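Local structure of fructooligosaccharide ABC transporter substrate-binding protein FusA (Streptococcus pneumoniae, 5G5Y) at residues A[162-167]-A[181-186]. The protein binds short- and long-chain fructooligosaccharides, preferring tetrasaccharides and larger, and serves their import as the solute-binding protein of the FusABC-MsmK ABC transporter. Sequence-based numbering, arbitrary orientation.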
loop_
_atom_site.group_PDB
_atom_site.type_symbol
_atom_site.label_atom_id
_atom_site.label_comp_id
_atom_site.label_asym_id
_atom_site.label_seq_id
_atom_site.Cartn_x
_atom_site.Cartn_y
_atom_site.Cartn_z
ATOM N N LYS A 162 11.595 28.879 -8.996
ATOM C CA LYS A 162 11.432 29.853 -10.113
ATOM C C LYS A 162 10.183 29.558 -10.936
ATOM O O LYS A 162 9.394 30.439 -11.225
ATOM C CB LYS A 162 12.669 29.887 -11.034
ATOM C CG LYS A 162 13.975 30.337 -10.369
ATOM C CD LYS A 162 15.132 30.438 -11.367
ATOM C CE LYS A 162 16.514 30.410 -10.695
ATOM N NZ LYS A 162 17.061 29.020 -10.512
ATOM N N VAL A 163 9.948 28.289 -11.247
ATOM C CA VAL A 163 8.715 27.885 -11.909
ATOM C C VAL A 163 7.454 28.171 -11.109
ATOM O O VAL A 163 6.431 28.620 -11.667
ATOM C CB VAL A 163 8.794 26.377 -12.301
ATOM C CG1 VAL A 163 7.439 25.776 -12.590
ATOM C CG2 VAL A 163 9.711 26.238 -13.484
ATOM N N LEU A 164 7.473 27.873 -9.806
ATOM C CA LEU A 164 6.304 28.149 -8.997
ATOM C C LEU A 164 6.004 29.672 -8.917
ATOM O O LEU A 164 4.842 30.079 -8.878
ATOM C CB LEU A 164 6.471 27.571 -7.580
ATOM C CG LEU A 164 6.621 26.033 -7.525
ATOM C CD1 LEU A 164 6.962 25.601 -6.120
ATOM C CD2 LEU A 164 5.387 25.302 -8.008
ATOM N N GLU A 165 7.044 30.482 -8.848
ATOM C CA GLU A 165 6.861 31.964 -8.840
ATOM C C GLU A 165 6.248 32.467 -10.140
ATOM O O GLU A 165 5.366 33.331 -10.108
ATOM C CB GLU A 165 8.174 32.644 -8.576
ATOM C CG GLU A 165 8.584 32.428 -7.136
ATOM C CD GLU A 165 9.869 33.110 -6.769
ATOM O OE1 GLU A 165 10.860 32.951 -7.499
ATOM O OE2 GLU A 165 9.874 33.762 -5.707
ATOM N N ALA A 166 6.679 31.889 -11.251
ATOM C CA ALA A 166 6.071 32.169 -12.580
ATOM C C ALA A 166 4.613 31.708 -12.648
ATOM O O ALA A 166 3.749 32.438 -13.158
ATOM C CB ALA A 166 6.901 31.551 -13.693
ATOM N N PHE A 167 4.309 30.530 -12.097
ATOM C CA PHE A 167 2.917 30.106 -11.941
ATOM C C PHE A 167 2.120 31.073 -11.060
ATOM O O PHE A 167 0.947 31.333 -11.316
ATOM C CB PHE A 167 2.794 28.716 -11.281
ATOM C CG PHE A 167 3.286 27.554 -12.112
ATOM C CD1 PHE A 167 3.583 27.661 -13.484
ATOM C CD2 PHE A 167 3.375 26.305 -11.516
ATOM C CE1 PHE A 167 4.007 26.558 -14.203
ATOM C CE2 PHE A 167 3.787 25.194 -12.240
ATOM C CZ PHE A 167 4.088 25.312 -13.584
ATOM N N ILE A 181 -2.769 28.186 -7.931
ATOM C CA ILE A 181 -2.249 27.695 -6.658
ATOM C C ILE A 181 -0.964 26.976 -7.052
ATOM O O ILE A 181 -1.034 25.892 -7.613
ATOM C CB ILE A 181 -3.226 26.739 -5.963
ATOM C CG1 ILE A 181 -4.582 27.429 -5.736
ATOM C CG2 ILE A 181 -2.643 26.263 -4.622
ATOM C CD1 ILE A 181 -5.671 26.537 -5.194
ATOM N N PRO A 182 0.201 27.585 -6.810
ATOM C CA PRO A 182 1.410 26.964 -7.341
ATOM C C PRO A 182 1.714 25.554 -6.840
ATOM O O PRO A 182 2.113 24.700 -7.644
ATOM C CB PRO A 182 2.506 27.940 -6.925
ATOM C CG PRO A 182 1.758 29.270 -6.854
ATOM C CD PRO A 182 0.483 28.915 -6.223
ATOM N N PHE A 183 1.558 25.341 -5.529
ATOM C CA PHE A 183 1.994 24.092 -4.848
ATOM C C PHE A 183 0.947 23.685 -3.817
ATOM O O PHE A 183 0.571 24.479 -2.971
ATOM C CB PHE A 183 3.337 24.397 -4.176
ATOM C CG PHE A 183 4.089 23.210 -3.648
ATOM C CD1 PHE A 183 4.968 22.504 -4.468
ATOM C CD2 PHE A 183 4.046 22.880 -2.291
ATOM C CE1 PHE A 183 5.723 21.450 -3.979
ATOM C CE2 PHE A 183 4.816 21.818 -1.800
ATOM C CZ PHE A 183 5.635 21.114 -2.643
ATOM N N SER A 184 0.444 22.449 -3.907
ATOM C CA SER A 184 -0.554 21.965 -2.966
ATOM C C SER A 184 -0.314 20.513 -2.597
ATOM O O SER A 184 0.396 19.792 -3.288
ATOM C CB SER A 184 -1.967 22.117 -3.531
ATOM O OG SER A 184 -2.892 22.042 -2.469
ATOM N N PHE A 185 -0.900 20.130 -1.478
ATOM C CA PHE A 185 -0.776 18.812 -0.905
ATOM C C PHE A 185 -1.792 18.705 0.178
ATOM O O PHE A 185 -2.421 19.720 0.576
ATOM C CB PHE A 185 0.641 18.618 -0.340
ATOM C CG PHE A 185 1.083 19.736 0.586
ATOM C CD1 PHE A 185 0.744 19.725 1.942
ATOM C CD2 PHE A 185 1.816 20.789 0.093
ATOM C CE1 PHE A 185 1.162 20.775 2.797
ATOM C CE2 PHE A 185 2.245 21.830 0.942
ATOM C CZ PHE A 185 1.915 21.817 2.290
ATOM N N ILE A 186 -2.016 17.475 0.619
ATOM C CA ILE A 186 -2.735 17.189 1.859
ATOM C C ILE A 186 -1.683 16.696 2.836
ATOM O O ILE A 186 -1.141 15.605 2.693
ATOM C CB ILE A 186 -3.876 16.168 1.707
ATOM C CG1 ILE A 186 -4.865 16.608 0.605
ATOM C CG2 ILE A 186 -4.624 15.979 3.026
ATOM C CD1 ILE A 186 -5.976 15.633 0.367
#
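Leu-164 sits against Pro-182 and Phe-183, and Phe-167, one helical turn on, packs on the same proline. Two branches of the leucine do different work. Its CD2 methyl meets the carbonyl of Pro-182, with CD2 3.3 Å from the O of that residue. Its CD1 reaches Phe-183, 4.0 Å from ring atom CD1, and approaches the ring at a slant. The first torsion (chi1 -62°) puts CG anti to the carbonyl carbon, beside the backbone N, and the second (chi2 172°) places the two methyls.

The proline ring presses on the helix backbone as well. Pro-182 CB is 3.7 Å from the O of Leu-164 and 4.0 Å from the CB of Leu-164. Phe-167 joins through its CB, 4.4 Å from Pro-182 CB. The edge of its ring is turned to the Pro-182 carbonyl. The O of Val-163, one turn earlier, lies 3.3 Å above one face of this ring, offset toward the rim. The segments meet by van der Waals packing, in part against carbonyl oxygens, and all four touching residues are buried.

Other parts of the domain enclose these groups. Val-266 of strand 264-269 and Leu-237 of helix 225-239 touch both Leu-164 and Phe-183. Trp-145 meets Phe-167 edge-to-face. The Phe-167 side chain also lies about 9 Å from a bound calcium ion, whose ligands include Asp-171 and Glu-180 in the connection between the segments.

The 162-167 part of helix 157-169 runs nearly antiparallel to strand 181-183, at 169°, and the axes come within 7.8 Å. The strand lies at one edge of a mixed sheet and pairs in parallel with strand 264-269. This is helix-on-sheet packing in an alpha/beta domain of a solute-binding protein, with the calcium-binding loop linking helix to edge strand.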